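VP1 (New Jersey polyomavirus-2013, PDB 6Y5Y) forms the pentameric units of the polyomavirus capsid and binds the glycan 3'-sialyllactose, probably as a receptor for attachment to host cells. Local coordinates at residues D[116-121]-D[295-300]; D[149-154]-D[275-280]; D[169-174]-D[191-196]. One frame throughout, in Å; residues are numbered along the deposited sequence. Where two conformers were deposited one is given.

Interaction 1: residues D[116-121]-D[295-300]; sequences EVVGIG and GLPRYF
Glu116 O accepts the shortest bond of this antiparallel pairing, from Tyr299 N at 2.8 Å and close to straight, and Arg298 CA brings its hydrogen to the same Glu116 O at 3.3 Å. The return bond, from Glu116 N to Tyr299 O, measures 3.1 Å. Past the non-hydrogen-bonded pair Val117–Arg298, Val118 N gives to Pro297 O at 3.0 Å as strand 104-117 gives way to a loop. These strands are neighbours in the VP1 jelly roll. Val117 holds CG1 anti to its own nitrogen (chi1 178°), which puts CG1 3.6 Å from Leu296 CB and leaves CG2 over one guanidinium face of Arg298, 3.5 Å from Arg298 NH2. Leu296 CB, at 3.5 Å, helps bury Val118 O, which finds no hydrogen-bond partner in the model. Val118 CG1 lies against the Pro297 ring. On the other face the polar ends leave the pair: Tyr299 OH bonds Glu42, and Glu116 OE1 bonds Tyr233 of a second subunit. A bend at chi3 (-77°) turns the guanidinium so that Arg298 NH2 makes a salt bridge with Asp278 OD1 and NH1 bonds Thr115 OG1. The buried charge of Arg298 is therefore probably offset, at least in part, by Asp278.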
loop_
_atom_site.group_PDB
_atom_site.type_symbol
_atom_site.label_atom_id
_atom_site.label_comp_id
_atom_site.label_asym_id
_atom_site.label_seq_id
_atom_site.Cartn_x
_atom_site.Cartn_y
_atom_site.Cartn_z
ATOM N N GLU D 116 -6.184 -10.207 18.208
ATOM C CA GLU D 116 -6.448 -10.791 16.902
ATOM C C GLU D 116 -7.931 -10.691 16.592
ATOM O O GLU D 116 -8.770 -10.867 17.480
ATOM C CB GLU D 116 -5.996 -12.256 16.833
ATOM C CG GLU D 116 -6.253 -12.933 15.478
ATOM C CD GLU D 116 -5.220 -14.000 15.166
ATOM O OE1 GLU D 116 -5.544 -14.992 14.490
ATOM O OE2 GLU D 116 -4.076 -13.857 15.629
ATOM N N VAL D 117 -8.238 -10.391 15.337
ATOM C CA VAL D 117 -9.606 -10.447 14.828
ATOM C C VAL D 117 -9.809 -11.836 14.239
ATOM O O VAL D 117 -9.083 -12.239 13.324
ATOM C CB VAL D 117 -9.858 -9.350 13.780
ATOM C CG1 VAL D 117 -11.290 -9.454 13.205
ATOM C CG2 VAL D 117 -9.622 -7.980 14.389
ATOM N N VAL D 118 -10.776 -12.580 14.777
ATOM C CA VAL D 118 -11.010 -13.957 14.368
ATOM C C VAL D 118 -12.145 -13.986 13.352
ATOM O O VAL D 118 -12.990 -13.088 13.295
ATOM C CB VAL D 118 -11.318 -14.867 15.590
ATOM C CG1 VAL D 118 -12.779 -14.748 16.001
ATOM C CG2 VAL D 118 -10.967 -16.323 15.292
ATOM N N GLY D 119 -12.159 -15.029 12.520
ATOM C CA GLY D 119 -13.214 -15.214 11.546
ATOM C C GLY D 119 -12.981 -14.545 10.212
ATOM O O GLY D 119 -13.927 -14.424 9.421
ATOM N N ILE D 120 -11.752 -14.101 9.937
ATOM C CA ILE D 120 -11.482 -13.317 8.737
ATOM C C ILE D 120 -11.748 -14.132 7.482
ATOM O O ILE D 120 -12.215 -13.596 6.468
ATOM C CB ILE D 120 -10.032 -12.794 8.788
ATOM C CG1 ILE D 120 -9.925 -11.670 9.819
ATOM C CG2 ILE D 120 -9.564 -12.342 7.407
ATOM C CD1 ILE D 120 -8.475 -11.236 10.112
ATOM N N GLY D 121 -11.477 -15.436 7.529
ATOM C CA GLY D 121 -11.765 -16.286 6.383
ATOM C C GLY D 121 -13.216 -16.252 5.936
ATOM O O GLY D 121 -13.500 -16.410 4.746
ATOM N N GLY D 295 -19.179 -6.770 11.553
ATOM C CA GLY D 295 -18.048 -6.773 12.457
ATOM C C GLY D 295 -17.633 -8.186 12.805
ATOM O O GLY D 295 -18.402 -9.116 12.564
ATOM N N LEU D 296 -16.436 -8.372 13.358
ATOM C CA LEU D 296 -15.930 -9.677 13.758
ATOM C C LEU D 296 -15.415 -9.615 15.188
ATOM O O LEU D 296 -15.056 -8.536 15.677
ATOM C CB LEU D 296 -14.802 -10.141 12.819
ATOM C CG LEU D 296 -15.237 -10.578 11.419
ATOM C CD1 LEU D 296 -14.020 -10.965 10.571
ATOM C CD2 LEU D 296 -16.225 -11.731 11.514
ATOM N N PRO D 297 -15.358 -10.757 15.891
ATOM C CA PRO D 297 -14.916 -10.742 17.295
ATOM C C PRO D 297 -13.411 -10.558 17.415
ATOM O O PRO D 297 -12.643 -10.952 16.533
ATOM C CB PRO D 297 -15.329 -12.126 17.824
ATOM C CG PRO D 297 -16.148 -12.765 16.741
ATOM C CD PRO D 297 -15.736 -12.116 15.463
ATOM N N ARG D 298 -12.988 -10.013 18.560
ATOM C CA ARG D 298 -11.578 -9.734 18.822
ATOM C C ARG D 298 -11.110 -10.405 20.111
ATOM O O ARG D 298 -11.787 -10.331 21.146
ATOM C CB ARG D 298 -11.319 -8.224 18.903
ATOM C CG ARG D 298 -9.819 -7.893 19.121
ATOM C CD ARG D 298 -9.580 -6.390 19.153
ATOM N NE ARG D 298 -9.591 -5.774 17.827
ATOM C CZ ARG D 298 -8.500 -5.584 17.081
ATOM N NH1 ARG D 298 -7.301 -5.976 17.528
ATOM N NH2 ARG D 298 -8.600 -4.999 15.894
ATOM N N TYR D 299 -9.941 -11.036 20.047
ATOM C CA TYR D 299 -9.296 -11.682 21.179
ATOM C C TYR D 299 -8.208 -10.775 21.746
ATOM O O TYR D 299 -7.552 -10.034 21.009
ATOM C CB TYR D 299 -8.695 -13.017 20.729
ATOM C CG TYR D 299 -7.654 -13.635 21.646
ATOM C CD1 TYR D 299 -8.032 -14.417 22.726
ATOM C CD2 TYR D 299 -6.295 -13.467 21.403
ATOM C CE1 TYR D 299 -7.084 -14.999 23.557
ATOM C CE2 TYR D 299 -5.343 -14.046 22.226
ATOM C CZ TYR D 299 -5.743 -14.810 23.298
ATOM O OH TYR D 299 -4.795 -15.382 24.112
ATOM N N PHE D 300 -8.030 -10.828 23.067
ATOM C CA PHE D 300 -6.957 -10.111 23.754
ATOM C C PHE D 300 -6.224 -11.069 24.680
ATOM O O PHE D 300 -6.857 -11.873 25.368
ATOM C CB PHE D 300 -7.471 -8.960 24.624
ATOM C CG PHE D 300 -8.068 -7.799 23.870
ATOM C CD1 PHE D 300 -9.356 -7.870 23.355
ATOM C CD2 PHE D 300 -7.378 -6.595 23.771
ATOM C CE1 PHE D 300 -9.932 -6.775 22.714
ATOM C CE2 PHE D 300 -7.939 -5.501 23.126
ATOM C CZ PHE D 300 -9.214 -5.591 22.594
#

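Interaction 2: residues D[149-154]-D[275-280]; sequences MNYHMF and SCADIC
The His152 ring is gripped at its edge: Asp278 OD1 sits at ND1, Asn150 OD1 at NE2 and Cys280 SG beside CE1, all near the ring plane, while Ala277 O and Ile279 O approach obliquely. The Tyr151 ring, on the other side of the sheet, meets Ala277 CB at its edge and the Phe249 ring of a third subunit at about 25°. The Phe154 ring stacks on Tyr234 of strand 231-238. Between these side chains runs a regular antiparallel ladder of the VP1 jelly roll, joining strands 150-157 and 271-284. Tyr151–Ile279 and Met153–Ala277 are its hydrogen-bonded pairs, and Met153 N gives to Ala277 O at 2.9 Å. The bond from His152 ND1 to Asp278 OD1 is short, 2.6 Å, and nearly straight. It uses the anti lone pair of the oxygen, with the ring and carboxylate planes 38° apart. His152 NE2 gives to Asn150 OD1 at 2.7 Å. With an acceptor at each ring nitrogen, the imidazole is probably protonated on both and positively charged. Asn150 ND2 bonds Gly148 O and makes only a weak bond to Cys280 O across the contact. Tyr151 OH bonds Tyr86, and Tyr151 CB lies 4.0 Å from Ile279 CD1. Met153 bends at chi2 and chi3, curling its methyl CE back to 3.6 Å from Cys276 CA.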
loop_
_atom_site.group_PDB
_atom_site.type_symbol
_atom_site.label_atom_id
_atom_site.label_comp_id
_atom_site.label_asym_id
_atom_site.label_seq_id
_atom_site.Cartn_x
_atom_site.Cartn_y
_atom_site.Cartn_z
ATOM N N MET D 149 -15.832 0.216 3.828
ATOM C CA MET D 149 -15.100 0.885 4.891
ATOM C C MET D 149 -14.753 -0.067 6.028
ATOM O O MET D 149 -15.585 -0.863 6.483
ATOM C CB MET D 149 -15.907 2.062 5.412
ATOM C CG MET D 149 -17.311 1.694 5.768
ATOM S SD MET D 149 -18.247 3.184 6.019
ATOM C CE MET D 149 -18.404 3.821 4.349
ATOM N N ASN D 150 -13.506 0.013 6.469
ATOM C CA ASN D 150 -12.982 -0.783 7.571
ATOM C C ASN D 150 -12.566 0.184 8.669
ATOM O O ASN D 150 -11.870 1.168 8.395
ATOM C CB ASN D 150 -11.781 -1.636 7.133
ATOM C CG ASN D 150 -12.172 -3.062 6.753
ATOM O OD1 ASN D 150 -11.694 -4.037 7.348
ATOM N ND2 ASN D 150 -13.046 -3.191 5.750
ATOM N N TYR D 151 -13.012 -0.076 9.894
ATOM C CA TYR D 151 -12.647 0.729 11.060
ATOM C C TYR D 151 -12.176 -0.237 12.133
ATOM O O TYR D 151 -12.973 -1.029 12.643
ATOM C CB TYR D 151 -13.830 1.565 11.553
ATOM C CG TYR D 151 -13.509 2.517 12.694
ATOM C CD1 TYR D 151 -13.005 3.796 12.446
ATOM C CD2 TYR D 151 -13.754 2.154 14.011
ATOM C CE1 TYR D 151 -12.735 4.676 13.492
ATOM C CE2 TYR D 151 -13.494 3.016 15.055
ATOM C CZ TYR D 151 -12.985 4.277 14.794
ATOM O OH TYR D 151 -12.726 5.131 15.845
ATOM N N HIS D 152 -10.886 -0.182 12.467
ATOM C CA HIS D 152 -10.287 -1.130 13.397
ATOM C C HIS D 152 -9.547 -0.372 14.485
ATOM O O HIS D 152 -8.674 0.452 14.190
ATOM C CB HIS D 152 -9.357 -2.097 12.666
ATOM C CG HIS D 152 -10.080 -2.962 11.689
ATOM N ND1 HIS D 152 -10.896 -3.999 12.085
ATOM C CD2 HIS D 152 -10.165 -2.909 10.341
ATOM C CE1 HIS D 152 -11.432 -4.566 11.018
ATOM N NE2 HIS D 152 -11.013 -3.916 9.949
ATOM N N MET D 153 -9.903 -0.646 15.734
ATOM C CA MET D 153 -9.235 -0.027 16.869
ATOM C C MET D 153 -9.216 -1.011 18.024
ATOM O O MET D 153 -10.171 -1.769 18.211
ATOM C CB MET D 153 -9.946 1.260 17.288
ATOM C CG MET D 153 -9.165 2.073 18.299
ATOM S SD MET D 153 -10.257 2.700 19.588
ATOM C CE MET D 153 -11.060 1.163 20.021
ATOM N N PHE D 154 -8.128 -1.015 18.785
ATOM C CA PHE D 154 -8.149 -1.688 20.073
ATOM C C PHE D 154 -7.456 -0.801 21.096
ATOM O O PHE D 154 -6.668 0.082 20.747
ATOM C CB PHE D 154 -7.538 -3.099 19.992
ATOM C CG PHE D 154 -6.040 -3.131 19.848
ATOM C CD1 PHE D 154 -5.446 -3.110 18.591
ATOM C CD2 PHE D 154 -5.231 -3.233 20.965
ATOM C CE1 PHE D 154 -4.066 -3.160 18.454
ATOM C CE2 PHE D 154 -3.850 -3.277 20.834
ATOM C CZ PHE D 154 -3.273 -3.243 19.577
ATOM N N SER D 275 -11.007 -2.386 25.093
ATOM C CA SER D 275 -12.072 -1.950 24.207
ATOM C C SER D 275 -11.608 -2.066 22.764
ATOM O O SER D 275 -10.414 -2.192 22.484
ATOM C CB SER D 275 -12.532 -0.523 24.529
ATOM O OG SER D 275 -11.460 0.341 24.810
ATOM N N CYS D 276 -12.571 -2.016 21.848
ATOM C CA CYS D 276 -12.243 -2.203 20.442
ATOM C C CYS D 276 -13.448 -1.905 19.573
ATOM O O CYS D 276 -14.576 -1.757 20.050
ATOM C CB CYS D 276 -11.747 -3.621 20.165
ATOM S SG CYS D 276 -13.034 -4.865 20.381
ATOM N N ALA D 277 -13.188 -1.880 18.269
ATOM C CA ALA D 277 -14.238 -1.795 17.268
ATOM C C ALA D 277 -13.644 -2.326 15.983
ATOM O O ALA D 277 -12.525 -1.951 15.617
ATOM C CB ALA D 277 -14.739 -0.365 17.085
ATOM N N ASP D 278 -14.373 -3.209 15.313
ATOM C CA ASP D 278 -13.845 -3.849 14.114
ATOM C C ASP D 278 -14.954 -3.943 13.070
ATOM O O ASP D 278 -15.538 -5.009 12.856
ATOM C CB ASP D 278 -13.254 -5.214 14.465
ATOM C CG ASP D 278 -11.966 -5.086 15.249
ATOM O OD1 ASP D 278 -10.944 -4.703 14.636
ATOM O OD2 ASP D 278 -11.988 -5.336 16.477
ATOM N N ILE D 279 -15.231 -2.816 12.412
ATOM C CA ILE D 279 -16.070 -2.819 11.216
ATOM C C ILE D 279 -15.241 -3.373 10.069
ATOM O O ILE D 279 -14.233 -2.772 9.677
ATOM C CB ILE D 279 -16.585 -1.409 10.878
ATOM C CG1 ILE D 279 -17.361 -0.794 12.041
ATOM C CG2 ILE D 279 -17.448 -1.436 9.610
ATOM C CD1 ILE D 279 -17.718 0.668 11.818
ATOM N N CYS D 280 -15.653 -4.520 9.528
ATOM C CA CYS D 280 -14.880 -5.150 8.466
ATOM C C CYS D 280 -15.394 -4.837 7.068
ATOM O O CYS D 280 -14.746 -5.210 6.087
ATOM C CB CYS D 280 -14.829 -6.663 8.689
ATOM S SG CYS D 280 -14.058 -7.087 10.243
#

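Interaction 3: residues D[169-174]-D[191-196]; sequences NGQTKY and LPEEDK
Gln171 and Lys196 reach each other through bends in both chains: Gln171 folds at chi2 (-68°), turning its amide toward the 3-10 turn of 193-196, and Lys196 folds at chi3 (81°), bringing CE and NZ to the carbonyl oxygen of Gly170. The two side chains pass at a slant. At the end of the first, Gln171 NE2 gives to Glu193 O at 2.9 Å, a nearly straight bond (164°) with the carbonyl oxygen close to the amide plane. It is the one direct hydrogen bond across the contact. The other end of the amide points to the lysine, with Gln171 OE1 3.6 Å from Lys196 NZ, probably an electrostatic attraction more than a bond.

The ammonium has two firm partners. Lys196 NZ forms a salt bridge with Glu193 OE1 at 3.1 Å, arriving from above the carboxylate plane, so Glu193 takes the amide with its backbone and the lysine with its side chain. A water also accepts from Lys196 NZ and donates to Gly170 O at 2.8 Å and to Thr172 O at 2.6 Å, tying the lysine to the type I beta turn of 169-172. The methylene Lys196 CE lies 3.3 Å from Gly170 O. Having no side chain, Gly170 lets the turn come close to the backbone of Lys196, with Gly170 CA 3.7 Å from Lys196 O.

This is a surface contact about 24 Å from the centre of the chain, and Gln171 and Glu193 are exposed. Gly170 N bonds Gln200 further along the chain, and Glu194 O bonds Lys59 of a third subunit. The contact thus joins the loop after strand 162-165 to the one leading to strand 207-209, with Glu193 and Lys196 both packing on Asn186 of the intervening helix 185-189.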
loop_
_atom_site.group_PDB
_atom_site.type_symbol
_atom_site.label_atom_id
_atom_site.label_comp_id
_atom_site.label_asym_id
_atom_site.label_seq_id
_atom_site.Cartn_x
_atom_site.Cartn_y
_atom_site.Cartn_z
ATOM N N ASN D 169 -23.013 15.316 10.765
ATOM C CA ASN D 169 -24.121 16.260 10.575
ATOM C C ASN D 169 -24.675 16.628 11.945
ATOM O O ASN D 169 -25.268 15.778 12.621
ATOM C CB ASN D 169 -25.248 15.661 9.724
ATOM C CG ASN D 169 -24.828 15.371 8.297
ATOM O OD1 ASN D 169 -25.102 14.290 7.776
ATOM N ND2 ASN D 169 -24.188 16.341 7.650
ATOM N N GLY D 170 -24.525 17.895 12.335
ATOM C CA GLY D 170 -24.938 18.296 13.671
ATOM C C GLY D 170 -26.403 18.005 13.964
ATOM O O GLY D 170 -26.762 17.659 15.091
ATOM N N GLN D 171 -27.265 18.127 12.956
ATOM C CA GLN D 171 -28.710 18.022 13.156
ATOM C C GLN D 171 -29.269 16.636 12.824
ATOM O O GLN D 171 -30.485 16.502 12.650
ATOM C CB GLN D 171 -29.444 19.085 12.336
ATOM C CG GLN D 171 -29.051 20.535 12.645
ATOM C CD GLN D 171 -29.486 20.981 14.027
ATOM O OE1 GLN D 171 -30.217 20.273 14.718
ATOM N NE2 GLN D 171 -29.026 22.152 14.443
ATOM N N THR D 172 -28.417 15.610 12.744
ATOM C CA THR D 172 -28.891 14.238 12.586
ATOM C C THR D 172 -29.940 13.900 13.644
ATOM O O THR D 172 -29.758 14.168 14.836
ATOM C CB THR D 172 -27.714 13.253 12.686
ATOM O OG1 THR D 172 -26.778 13.509 11.631
ATOM C CG2 THR D 172 -28.204 11.809 12.568
ATOM N N LYS D 173 -31.045 13.300 13.202
ATOM C CA LYS D 173 -32.133 12.918 14.096
ATOM C C LYS D 173 -31.871 11.536 14.683
ATOM O O LYS D 173 -31.704 10.559 13.945
ATOM C CB LYS D 173 -33.467 12.933 13.352
ATOM C CG LYS D 173 -33.915 14.314 12.928
ATOM C CD LYS D 173 -35.414 14.363 12.660
ATOM C CE LYS D 173 -35.804 13.430 11.541
ATOM N NZ LYS D 173 -37.091 13.856 10.899
ATOM N N TYR D 174 -31.872 11.451 16.010
ATOM C CA TYR D 174 -31.649 10.203 16.723
ATOM C C TYR D 174 -32.905 9.804 17.488
ATOM O O TYR D 174 -33.600 10.655 18.051
ATOM C CB TYR D 174 -30.471 10.326 17.688
ATOM C CG TYR D 174 -29.158 10.572 16.986
ATOM C CD1 TYR D 174 -28.631 9.630 16.112
ATOM C CD2 TYR D 174 -28.442 11.748 17.192
ATOM C CE1 TYR D 174 -27.421 9.850 15.460
ATOM C CE2 TYR D 174 -27.235 11.978 16.540
ATOM C CZ TYR D 174 -26.728 11.021 15.679
ATOM O OH TYR D 174 -25.526 11.228 15.023
ATOM N N LEU D 191 -25.516 21.528 24.139
ATOM C CA LEU D 191 -25.630 22.750 23.358
ATOM C C LEU D 191 -27.097 23.006 23.023
ATOM O O LEU D 191 -27.871 22.058 22.866
ATOM C CB LEU D 191 -24.840 22.643 22.056
ATOM C CG LEU D 191 -23.327 22.484 22.187
ATOM C CD1 LEU D 191 -22.732 22.149 20.821
ATOM C CD2 LEU D 191 -22.739 23.761 22.737
ATOM N N PRO D 192 -27.495 24.271 22.894
ATOM C CA PRO D 192 -28.799 24.577 22.286
ATOM C C PRO D 192 -28.918 23.929 20.912
ATOM O O PRO D 192 -27.937 23.807 20.174
ATOM C CB PRO D 192 -28.790 26.107 22.180
ATOM C CG PRO D 192 -27.784 26.564 23.194
ATOM C CD PRO D 192 -26.737 25.486 23.243
ATOM N N GLU D 193 -30.146 23.545 20.551
ATOM C CA GLU D 193 -30.346 22.818 19.298
ATOM C C GLU D 193 -29.830 23.608 18.098
ATOM O O GLU D 193 -29.231 23.030 17.182
ATOM C CB GLU D 193 -31.821 22.460 19.124
ATOM C CG GLU D 193 -32.294 21.395 20.098
ATOM C CD GLU D 193 -31.779 20.006 19.752
ATOM O OE1 GLU D 193 -32.053 19.526 18.629
ATOM O OE2 GLU D 193 -31.101 19.394 20.605
ATOM N N GLU D 194 -30.012 24.931 18.101
ATOM C CA GLU D 194 -29.538 25.734 16.976
ATOM C C GLU D 194 -28.021 25.931 16.957
ATOM O O GLU D 194 -27.516 26.568 16.023
ATOM C CB GLU D 194 -30.220 27.095 16.979
ATOM C CG GLU D 194 -29.872 27.934 18.178
ATOM C CD GLU D 194 -31.041 28.072 19.126
ATOM O OE1 GLU D 194 -31.631 27.029 19.523
ATOM O OE2 GLU D 194 -31.372 29.227 19.457
ATOM N N ASP D 195 -27.286 25.431 17.946
ATOM C CA ASP D 195 -25.830 25.539 17.958
ATOM C C ASP D 195 -25.141 24.213 17.686
ATOM O O ASP D 195 -23.905 24.145 17.760
ATOM C CB ASP D 195 -25.345 26.092 19.302
ATOM C CG ASP D 195 -25.792 27.522 19.536
ATOM O OD1 ASP D 195 -25.807 28.311 18.572
ATOM O OD2 ASP D 195 -26.129 27.844 20.691
ATOM N N LYS D 196 -25.901 23.159 17.378
ATOM C CA LYS D 196 -25.314 21.829 17.249
ATOM C C LYS D 196 -24.343 21.721 16.079
ATOM O O LYS D 196 -23.570 20.758 16.033
ATOM C CB LYS D 196 -26.414 20.775 17.121
ATOM C CG LYS D 196 -27.027 20.391 18.460
ATOM C CD LYS D 196 -28.423 19.817 18.302
ATOM C CE LYS D 196 -28.392 18.357 17.897
ATOM N NZ LYS D 196 -29.711 17.933 17.352
HETATM O O HOH W 1 -28.069 15.517 16.339
#

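Interactions 1 and 2 belong to the same antiparallel sheet, their centres 10 Å apart, where strands 271-284 and 291-310 run side by side. They touch through Asp278, whose carboxylate serves both an arginine of interaction 1 and a histidine of interaction 2. Interaction 3 lies off this core, 26 Å from interaction 2 and 35 Å from interaction 1 between centres, among the surface loops around helix 185-189. In sequence, 169-174 and 191-196 fall between the two segments of interaction 2, which in turn fall between those of interaction 1. Each contact also touches a neighbouring subunit, consistent with the sheet and these loops both lying at subunit interfaces of the pentamer.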